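Local coordinates for putative malic enzyme ((S)-malate:NAD+ oxidoreductase (decarboxylating)) (Streptococcus pyogenes, PDB 2A9F) that probably catalyses the oxidative decarboxylation of (S)-malate with NAD+ as electron acceptor, using a divalent cation, magnesium or manganese, as cofactor, at the interface of chains A and B. Residues are numbered along the deposited sequence; one frame, centred on the assembly and turned at random. Chains: chain A/B, putative malic enzyme ((S)-malate:NAD+ oxidoreductase (decarboxylating)).

Contact 1: the interface of chains A and B. Residues chain A 85, 89, 109-114, 123; chain B 125-127, 129-130.
The hydroxyl of B:Thr130 is gripped by both polar backbone atoms of a single residue, A:Val111 at the end of strand 106-111. A:Val111 N donates to B:Thr130 OG1 over 2.7 Å, with 157° at the hydrogen. The hydroxyl then donates onward, B:Thr130 OG1 to A:Val111 O at 2.9 Å, lying in the carbonyl plane on a lone pair with a C=O...donor angle of 114°. Accepting and donating at once fixes the rotation of the hydroxyl. At chi1 -57°, OG1 is anti to its own carbonyl carbon and CG2 anti to the backbone N, which sends the methyl carbon B:Thr130 CG2 the other way, to 3.6 Å from A:Met89 SD. The bent methionine chain crosses the threonine there at about a right angle.

Four residues before B:Thr130, B:Ala126 O takes a weak, bent bond from A:Asp113 N, 3.1 Å long. In a small apolar group, B:Ala126 CB lies 3.3 Å from A:Ile123 CD1 and 3.8 Å from A:Thr114 CG2. Alongside, B:Leu127 turns CD2 toward A:Ile110 CG2 and A:Leu112 CD2; both pairs are modelled closer than real carbons can come, so only the general contact is meaningful. B:Pro129 sets its ring crosswise to the A:Asp113 side chain, and B:Pro129 CG lies 4.0 Å from A:Asp113 CG.

Behind this shell, helix 117-127 and the 3-10 turn 128-130 of chain B present the contacting residues in sequence, while A:Pro85 and A:Met89 approach from helix 85-102. The patch hides 357 Å², to which B:Thr130 contributes most, and docks a helix end of one subunit against a strand end of the other, probably stabilising a two-fold dimer.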
ATOM      1  N   PRO A  85      -0.129  -6.217 -14.109  1.00 53.11           N
ATOM      2  CA  PRO A  85      -0.221  -5.264 -12.999  1.00 52.86           C
ATOM      3  C   PRO A  85       0.357  -3.855 -13.251  1.00 52.58           C
ATOM      4  O   PRO A  85      -0.305  -2.860 -12.951  1.00 52.18           O
ATOM      5  CB  PRO A  85       0.462  -6.011 -11.843  1.00 52.85           C
ATOM      6  CG  PRO A  85       1.424  -6.956 -12.561  1.00 52.97           C
ATOM      7  CD  PRO A  85       0.593  -7.438 -13.705  1.00 52.25           C
ATOM      8  N   MET A  89      -1.664  -0.014 -13.074  1.00 40.55           N
ATOM      9  CA  MET A  89      -1.393   1.034 -12.101  1.00 40.37           C
ATOM     10  C   MET A  89      -2.003   2.414 -12.410  1.00 39.63           C
ATOM     11  O   MET A  89      -2.641   3.014 -11.541  1.00 39.13           O
ATOM     12  CB  MET A  89       0.117   1.134 -11.860  1.00 39.71           C
ATOM     13  CG  MET A  89       0.505   1.637 -10.461  1.00 39.38           C
ATOM     14  SD  MET A  89       0.276   0.507  -9.063  1.00 32.58           S
ATOM     15  CE  MET A  89      -1.367   0.170  -9.120  1.00 31.82           C
ATOM     16  N   PRO A 109      -3.097   2.625  -4.353  1.00 40.21           N
ATOM     17  CA  PRO A 109      -3.295   1.684  -5.465  1.00 40.71           C
ATOM     18  C   PRO A 109      -2.283   0.533  -5.352  1.00 41.05           C
ATOM     19  O   PRO A 109      -1.105   0.769  -5.084  1.00 41.52           O
ATOM     20  CB  PRO A 109      -3.071   2.560  -6.692  1.00 39.03           C
ATOM     21  CG  PRO A 109      -2.063   3.531  -6.219  1.00 39.58           C
ATOM     22  CD  PRO A 109      -2.516   3.890  -4.827  1.00 39.98           C
ATOM     23  N   ILE A 110      -2.741  -0.705  -5.529  1.00 41.48           N
ATOM     24  CA  ILE A 110      -1.862  -1.871  -5.412  1.00 41.83           C
ATOM     25  C   ILE A 110      -2.142  -2.957  -6.443  1.00 41.12           C
ATOM     26  O   ILE A 110      -3.249  -3.513  -6.502  1.00 39.41           O
ATOM     27  CB  ILE A 110      -1.959  -2.510  -4.012  1.00 42.33           C
ATOM     28  CG1 ILE A 110      -1.315  -1.593  -2.988  1.00 44.04           C
ATOM     29  CG2 ILE A 110      -1.248  -3.843  -3.991  1.00 43.95           C
ATOM     30  CD1 ILE A 110      -1.435  -2.093  -1.567  1.00 47.37           C
ATOM     31  N   VAL A 111      -1.126  -3.269  -7.244  1.00 39.77           N
ATOM     32  CA  VAL A 111      -1.271  -4.292  -8.275  1.00 41.16           C
ATOM     33  C   VAL A 111      -0.337  -5.463  -8.021  1.00 41.19           C
ATOM     34  O   VAL A 111       0.852  -5.280  -7.837  1.00 42.46           O
ATOM     35  CB  VAL A 111      -0.982  -3.716  -9.677  1.00 41.59           C
ATOM     36  CG1 VAL A 111      -2.092  -2.778 -10.088  1.00 38.27           C
ATOM     37  CG2 VAL A 111       0.364  -2.993  -9.682  1.00 38.99           C
ATOM     38  N   LEU A 112      -0.876  -6.672  -7.999  1.00 43.02           N
ATOM     39  CA  LEU A 112      -0.035  -7.848  -7.771  1.00 44.12           C
ATOM     40  C   LEU A 112       0.032  -8.726  -9.013  1.00 45.42           C
ATOM     41  O   LEU A 112      -0.972  -8.875  -9.718  1.00 44.51           O
ATOM     42  CB  LEU A 112      -0.578  -8.665  -6.602  1.00 44.50           C
ATOM     43  CG  LEU A 112      -1.908  -8.257  -5.950  1.00 42.91           C
ATOM     44  CD1 LEU A 112      -2.930  -9.368  -6.095  1.00 41.92           C
ATOM     45  CD2 LEU A 112      -1.670  -7.985  -4.489  1.00 39.91           C
ATOM     46  N   ASP A 113       1.203  -9.289  -9.312  1.00 47.10           N
ATOM     47  CA  ASP A 113       1.291 -10.174 -10.479  1.00 49.67           C
ATOM     48  C   ASP A 113       1.144 -11.629 -10.045  1.00 48.72           C
ATOM     49  O   ASP A 113       2.115 -12.302  -9.717  1.00 46.47           O
ATOM     50  CB  ASP A 113       2.606 -10.000 -11.263  1.00 53.07           C
ATOM     51  CG  ASP A 113       3.835 -10.323 -10.435  1.00 56.55           C
ATOM     52  OD1 ASP A 113       4.922 -10.538 -11.024  1.00 56.58           O
ATOM     53  OD2 ASP A 113       3.711 -10.354  -9.191  1.00 61.97           O
ATOM     54  N   THR A 114      -0.102 -12.080 -10.017  1.00 46.97           N
ATOM     55  CA  THR A 114      -0.448 -13.441  -9.663  1.00 49.02           C
ATOM     56  C   THR A 114      -1.874 -13.517 -10.148  1.00 50.26           C
ATOM     57  O   THR A 114      -2.660 -12.602  -9.880  1.00 52.15           O
ATOM     58  CB  THR A 114      -0.470 -13.698  -8.140  1.00 49.30           C
ATOM     59  OG1 THR A 114      -1.627 -13.078  -7.563  1.00 51.40           O
ATOM     60  CG2 THR A 114       0.767 -13.158  -7.478  1.00 47.99           C
ATOM     61  N   ILE A 123      -3.180 -13.138  -0.245  1.00 50.00           N
ATOM     62  CA  ILE A 123      -2.282 -11.969  -0.220  1.00 48.95           C
ATOM     63  C   ILE A 123      -2.989 -10.812   0.475  1.00 49.34           C
ATOM     64  O   ILE A 123      -2.442 -10.174   1.378  1.00 49.79           O
ATOM     65  CB  ILE A 123      -1.903 -11.507  -1.655  1.00 48.97           C
ATOM     66  CG1 ILE A 123      -0.689 -12.294  -2.157  1.00 47.49           C
ATOM     67  CG2 ILE A 123      -1.616 -10.003  -1.670  1.00 46.94           C
ATOM     68  CD1 ILE A 123      -0.572 -12.322  -3.659  1.00 48.23           C
TER
ATOM     69  N   LYS B 125       6.852 -10.383  -3.548  1.00 48.41           N
ATOM     70  CA  LYS B 125       6.944 -10.639  -4.982  1.00 49.03           C
ATOM     71  C   LYS B 125       5.646 -10.229  -5.678  1.00 49.54           C
ATOM     72  O   LYS B 125       5.676  -9.625  -6.746  1.00 49.94           O
ATOM     73  CB  LYS B 125       7.179 -12.123  -5.266  1.00 50.55           C
ATOM     74  CG  LYS B 125       8.577 -12.653  -4.971  1.00 51.43           C
ATOM     75  CD  LYS B 125       8.612 -14.165  -5.205  1.00 51.76           C
ATOM     76  CE  LYS B 125      10.028 -14.692  -5.389  1.00 52.98           C
ATOM     77  NZ  LYS B 125      10.047 -16.116  -5.852  1.00 52.98           N
ATOM     78  N   ALA B 126       4.497 -10.495  -5.054  1.00 49.05           N
ATOM     79  CA  ALA B 126       3.221 -10.136  -5.625  1.00 47.73           C
ATOM     80  C   ALA B 126       2.995  -8.602  -5.757  1.00 47.34           C
ATOM     81  O   ALA B 126       2.347  -8.153  -6.698  1.00 46.93           O
ATOM     82  CB  ALA B 126       2.112 -10.787  -4.820  1.00 46.48           C
ATOM     83  N   LEU B 127       3.499  -7.780  -4.801  1.00 45.46           N
ATOM     84  CA  LEU B 127       3.281  -6.315  -4.796  1.00 46.12           C
ATOM     85  C   LEU B 127       4.421  -5.456  -5.384  1.00 46.90           C
ATOM     86  O   LEU B 127       4.233  -4.257  -5.616  1.00 49.95           O
ATOM     87  CB  LEU B 127       3.024  -5.851  -3.358  1.00 43.08           C
ATOM     88  CG  LEU B 127       1.808  -6.411  -2.647  1.00 41.86           C
ATOM     89  CD1 LEU B 127       1.713  -5.837  -1.243  1.00 40.05           C
ATOM     90  CD2 LEU B 127       0.549  -6.109  -3.445  1.00 38.86           C
ATOM     91  N   PRO B 129       5.496  -4.870  -8.131  1.00 39.86           N
ATOM     92  CA  PRO B 129       5.112  -4.291  -9.397  1.00 39.95           C
ATOM     93  C   PRO B 129       4.761  -2.865  -9.235  1.00 39.98           C
ATOM     94  O   PRO B 129       5.090  -1.984 -10.017  1.00 39.61           O
ATOM     95  CB  PRO B 129       4.092  -5.287  -9.870  1.00 36.37           C
ATOM     96  CG  PRO B 129       4.713  -6.595  -9.393  1.00 36.06           C
ATOM     97  CD  PRO B 129       5.546  -6.301  -8.171  1.00 38.39           C
ATOM     98  N   THR B 130       4.080  -2.680  -8.105  1.00 39.99           N
ATOM     99  CA  THR B 130       3.538  -1.460  -7.570  1.00 40.13           C
ATOM    100  C   THR B 130       4.599  -0.509  -7.025  1.00 37.36           C
ATOM    101  O   THR B 130       4.358   0.707  -7.022  1.00 39.17           O
ATOM    102  CB  THR B 130       2.523  -1.768  -6.480  1.00 43.23           C
ATOM    103  OG1 THR B 130       1.498  -2.611  -7.015  1.00 44.04           O
ATOM    104  CG2 THR B 130       1.916  -0.467  -5.953  1.00 41.03           C
TER

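Contact 2: the interface of chains A and B. Residues chain A 15-16, 18-21, 89-90, 93; chain B 27, 47, 60-63, 65.
At the phenyl ring of A:Phe18, B:Lys27 O stands above the ring plane but outside the rim, past the CD2-CE2 edge, 3.3 Å from A:Phe18 CD2. The other flat group, the A:Glu93 carboxylate, is held on its own side by A:Lys21 N, 2.9 Å from A:Glu93 OE2 and using that oxygen's anti lone pair. Its other oxygen, OE1, meets N and OG1 of B:Thr63 tip to tip, in weak bonds. The puckered A:Pro90 ring is met at CB and CG by B:Val47, whose CG1 is 3.4 Å from A:Pro90 CG, while B:Thr62 CG2 touches CG and CD and also reaches A:Met89 CB.

B:Lys27 supplies the firmest polar links. Its chain, bent at chi3 (80°), brings the ammonium NZ to 2.7 Å from A:Phe18 O, nearly along the C=O axis (162°), where it may offset the negative end of helix 13-18. B:Lys27 N bonds A:Lys21 O at 2.7 Å and is straight at the hydrogen (168°), although the donor sits above the carbonyl plane. A:Lys21 is steadied in turn by its NZ, 3.0 Å from A:Pro90 O.

Along helix 13-18, A:Ala15 CB abuts B:Leu61 CB at 3.5 Å. A:Lys16, with CG anti to its backbone N and a bend at chi2, makes through NZ a long, weak salt bridge with B:Asp60 OD1, the side chains lying alongside each other.

In the fold, helix 13-18 and the glycine turn A:Gly19-A:Gly20, just ahead of strand 22-26, lie against chain B between B:Lys27 and helix 58-61 with its following 3-10 turn; helix 85-102 of chain A joins in directly through A:Met89, A:Pro90 and A:Glu93, meeting B:Val47 and the B:Thr62-B:Thr63 turn.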
ATOM      1  N   ALA A  15       1.479  11.960 -17.155  1.00 48.91           N
ATOM      2  CA  ALA A  15       2.029  10.877 -16.353  1.00 49.26           C
ATOM      3  C   ALA A  15       3.536  11.061 -16.270  1.00 48.95           C
ATOM      4  O   ALA A  15       4.130  10.997 -15.187  1.00 47.93           O
ATOM      5  CB  ALA A  15       1.694   9.532 -16.973  1.00 49.67           C
ATOM      6  N   LYS A  16       4.125  11.306 -17.436  1.00 48.07           N
ATOM      7  CA  LYS A  16       5.554  11.518 -17.610  1.00 47.12           C
ATOM      8  C   LYS A  16       6.077  12.622 -16.693  1.00 45.79           C
ATOM      9  O   LYS A  16       7.089  12.457 -16.020  1.00 46.08           O
ATOM     10  CB  LYS A  16       5.823  11.895 -19.075  1.00 49.08           C
ATOM     11  CG  LYS A  16       7.269  12.219 -19.410  1.00 49.39           C
ATOM     12  CD  LYS A  16       8.106  10.966 -19.416  1.00 52.69           C
ATOM     13  CE  LYS A  16       9.503  11.215 -19.957  1.00 52.97           C
ATOM     14  NZ  LYS A  16      10.234   9.928 -20.069  1.00 52.91           N
ATOM     15  N   PHE A  18       4.738  14.057 -13.845  1.00 43.82           N
ATOM     16  CA  PHE A  18       4.634  13.908 -12.406  1.00 44.88           C
ATOM     17  C   PHE A  18       5.000  12.519 -11.905  1.00 44.13           C
ATOM     18  O   PHE A  18       4.965  12.281 -10.699  1.00 41.60           O
ATOM     19  CB  PHE A  18       3.215  14.237 -11.942  1.00 49.01           C
ATOM     20  CG  PHE A  18       2.704  15.545 -12.442  1.00 52.22           C
ATOM     21  CD1 PHE A  18       2.203  15.661 -13.732  1.00 53.09           C
ATOM     22  CD2 PHE A  18       2.732  16.675 -11.627  1.00 52.55           C
ATOM     23  CE1 PHE A  18       1.734  16.887 -14.207  1.00 53.30           C
ATOM     24  CE2 PHE A  18       2.268  17.899 -12.091  1.00 53.57           C
ATOM     25  CZ  PHE A  18       1.766  18.006 -13.385  1.00 53.51           C
ATOM     26  N   GLY A  19       5.339  11.609 -12.818  1.00 42.46           N
ATOM     27  CA  GLY A  19       5.697  10.258 -12.406  1.00 44.03           C
ATOM     28  C   GLY A  19       4.580   9.639 -11.581  1.00 45.27           C
ATOM     29  O   GLY A  19       4.751   9.345 -10.392  1.00 47.62           O
ATOM     30  N   GLY A  20       3.436   9.429 -12.228  1.00 44.50           N
ATOM     31  CA  GLY A  20       2.277   8.900 -11.543  1.00 42.13           C
ATOM     32  C   GLY A  20       1.402  10.083 -11.139  1.00 42.38           C
ATOM     33  O   GLY A  20       1.734  11.244 -11.431  1.00 41.23           O
ATOM     34  N   LYS A  21       0.301   9.802 -10.448  1.00 39.98           N
ATOM     35  CA  LYS A  21      -0.619  10.849 -10.036  1.00 37.83           C
ATOM     36  C   LYS A  21      -0.842  10.960  -8.528  1.00 39.22           C
ATOM     37  O   LYS A  21      -1.518  11.883  -8.069  1.00 37.87           O
ATOM     38  CB  LYS A  21      -1.959  10.626 -10.731  1.00 39.19           C
ATOM     39  CG  LYS A  21      -1.838  10.434 -12.228  1.00 37.48           C
ATOM     40  CD  LYS A  21      -3.197  10.379 -12.907  1.00 35.58           C
ATOM     41  CE  LYS A  21      -3.979   9.108 -12.572  1.00 33.25           C
ATOM     42  NZ  LYS A  21      -4.120   8.233 -13.773  1.00 29.55           N
ATOM     43  N   MET A  89      -1.664  -0.014 -13.074  1.00 40.55           N
ATOM     44  CA  MET A  89      -1.393   1.034 -12.101  1.00 40.37           C
ATOM     45  C   MET A  89      -2.003   2.414 -12.410  1.00 39.63           C
ATOM     46  O   MET A  89      -2.641   3.014 -11.541  1.00 39.13           O
ATOM     47  CB  MET A  89       0.117   1.134 -11.860  1.00 39.71           C
ATOM     48  CG  MET A  89       0.505   1.637 -10.461  1.00 39.38           C
ATOM     49  SD  MET A  89       0.276   0.507  -9.063  1.00 32.58           S
ATOM     50  CE  MET A  89      -1.367   0.170  -9.120  1.00 31.82           C
ATOM     51  N   PRO A  90      -1.840   2.924 -13.653  1.00 38.44           N
ATOM     52  CA  PRO A  90      -2.410   4.235 -13.997  1.00 37.33           C
ATOM     53  C   PRO A  90      -3.892   4.308 -13.637  1.00 37.81           C
ATOM     54  O   PRO A  90      -4.370   5.333 -13.155  1.00 39.99           O
ATOM     55  CB  PRO A  90      -2.187   4.329 -15.506  1.00 33.22           C
ATOM     56  CG  PRO A  90      -0.947   3.573 -15.689  1.00 32.42           C
ATOM     57  CD  PRO A  90      -1.137   2.356 -14.814  1.00 35.91           C
ATOM     58  N   GLU A  93      -4.381   4.052  -9.623  1.00 46.22           N
ATOM     59  CA  GLU A  93      -4.070   5.251  -8.888  1.00 48.93           C
ATOM     60  C   GLU A  93      -5.022   6.371  -9.308  1.00 48.84           C
ATOM     61  O   GLU A  93      -5.253   7.318  -8.557  1.00 46.10           O
ATOM     62  CB  GLU A  93      -2.590   5.623  -9.031  1.00 50.82           C
ATOM     63  CG  GLU A  93      -2.064   5.828 -10.411  1.00 54.43           C
ATOM     64  CD  GLU A  93      -0.532   5.864 -10.412  1.00 56.71           C
ATOM     65  OE1 GLU A  93       0.097   4.810 -10.158  1.00 53.13           O
ATOM     66  OE2 GLU A  93       0.041   6.951 -10.655  1.00 59.05           O
TER
ATOM     67  N   LYS B  27      -1.152  14.450  -7.278  1.00 46.26           N
ATOM     68  CA  LYS B  27      -0.163  15.386  -7.813  1.00 47.21           C
ATOM     69  C   LYS B  27      -0.702  16.059  -9.064  1.00 48.71           C
ATOM     70  O   LYS B  27       0.017  16.816  -9.711  1.00 50.25           O
ATOM     71  CB  LYS B  27       1.142  14.653  -8.185  1.00 45.05           C
ATOM     72  CG  LYS B  27       1.657  13.704  -7.125  1.00 42.50           C
ATOM     73  CD  LYS B  27       2.751  12.778  -7.639  1.00 39.77           C
ATOM     74  CE  LYS B  27       4.104  13.459  -7.691  1.00 42.85           C
ATOM     75  NZ  LYS B  27       5.215  12.516  -8.008  1.00 41.39           N
ATOM     76  N   VAL B  47      -2.533   5.618 -21.206  1.00 41.70           N
ATOM     77  CA  VAL B  47      -1.395   5.414 -20.317  1.00 42.68           C
ATOM     78  C   VAL B  47      -1.222   3.928 -20.043  1.00 44.06           C
ATOM     79  O   VAL B  47      -0.102   3.408 -20.092  1.00 44.16           O
ATOM     80  CB  VAL B  47      -1.580   6.134 -18.972  1.00 42.22           C
ATOM     81  CG1 VAL B  47      -0.368   5.882 -18.085  1.00 41.17           C
ATOM     82  CG2 VAL B  47      -1.780   7.623 -19.203  1.00 41.33           C
ATOM     83  N   ASP B  60       8.299   5.221 -15.562  1.00 50.78           N
ATOM     84  CA  ASP B  60       8.086   6.580 -16.040  1.00 49.30           C
ATOM     85  C   ASP B  60       6.699   7.188 -15.815  1.00 48.35           C
ATOM     86  O   ASP B  60       6.588   8.351 -15.442  1.00 48.46           O
ATOM     87  CB  ASP B  60       8.397   6.636 -17.539  1.00 50.73           C
ATOM     88  CG  ASP B  60       9.877   6.682 -17.827  1.00 51.74           C
ATOM     89  OD1 ASP B  60      10.477   7.765 -17.640  1.00 51.54           O
ATOM     90  OD2 ASP B  60      10.436   5.638 -18.233  1.00 49.78           O
ATOM     91  N   LEU B  61       5.645   6.410 -16.028  1.00 47.32           N
ATOM     92  CA  LEU B  61       4.279   6.939 -15.923  1.00 47.03           C
ATOM     93  C   LEU B  61       3.430   6.589 -14.693  1.00 46.40           C
ATOM     94  O   LEU B  61       2.260   6.996 -14.599  1.00 45.03           O
ATOM     95  CB  LEU B  61       3.506   6.536 -17.182  1.00 45.88           C
ATOM     96  CG  LEU B  61       4.281   6.645 -18.499  1.00 45.18           C
ATOM     97  CD1 LEU B  61       3.569   5.861 -19.601  1.00 43.43           C
ATOM     98  CD2 LEU B  61       4.442   8.103 -18.868  1.00 45.09           C
ATOM     99  N   THR B  62       3.996   5.840 -13.753  1.00 43.76           N
ATOM    100  CA  THR B  62       3.234   5.463 -12.571  1.00 40.79           C
ATOM    101  C   THR B  62       4.042   5.833 -11.347  1.00 40.32           C
ATOM    102  O   THR B  62       5.250   6.070 -11.453  1.00 38.63           O
ATOM    103  CB  THR B  62       2.920   3.948 -12.572  1.00 38.79           C
ATOM    104  OG1 THR B  62       4.118   3.207 -12.359  1.00 38.57           O
ATOM    105  CG2 THR B  62       2.359   3.538 -13.904  1.00 37.85           C
ATOM    106  N   THR B  63       3.382   5.885 -10.188  1.00 39.21           N
ATOM    107  CA  THR B  63       4.064   6.255  -8.947  1.00 37.49           C
ATOM    108  C   THR B  63       5.188   5.296  -8.577  1.00 38.22           C
ATOM    109  O   THR B  63       5.936   5.557  -7.636  1.00 36.29           O
ATOM    110  CB  THR B  63       3.095   6.348  -7.756  1.00 37.88           C
ATOM    111  OG1 THR B  63       2.388   5.112  -7.605  1.00 36.51           O
ATOM    112  CG2 THR B  63       2.102   7.479  -7.970  1.00 41.16           C
ATOM    113  N   LYS B  65       7.725   4.994  -9.962  1.00 41.38           N
ATOM    114  CA  LYS B  65       8.921   5.783 -10.161  1.00 43.49           C
ATOM    115  C   LYS B  65       9.423   6.393  -8.862  1.00 43.67           C
ATOM    116  O   LYS B  65      10.598   6.757  -8.766  1.00 44.35           O
ATOM    117  CB  LYS B  65       8.641   6.899 -11.176  1.00 46.18           C
ATOM    118  CG  LYS B  65       9.673   8.017 -11.217  1.00 46.06           C
ATOM    119  CD  LYS B  65       9.427   8.948 -12.400  1.00 50.17           C
ATOM    120  CE  LYS B  65      10.204  10.273 -12.272  1.00 50.49           C
ATOM    121  NZ  LYS B  65       9.896  11.200 -13.401  1.00 50.32           N
TER

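The C-alpha centres of contact 1 and contact 2 lie about 15 Å apart, and A:Met89 belongs to both. It sits on helix 85-102, which therefore faces two separate regions of chain B, the 3-10 turn 128-130 in contact 1, and B:Val47 with the 62-63 turn in contact 2. The same helix carries A:Lys95, the predicted proton acceptor, about 14 Å from the centre of contact 1 and 11 Å from that of contact 2. Subunit association could thus help to position the helix that carries the predicted base, though the structure alone does not show such coupling. Two-fold symmetry repeats both contacts with the chains exchanged.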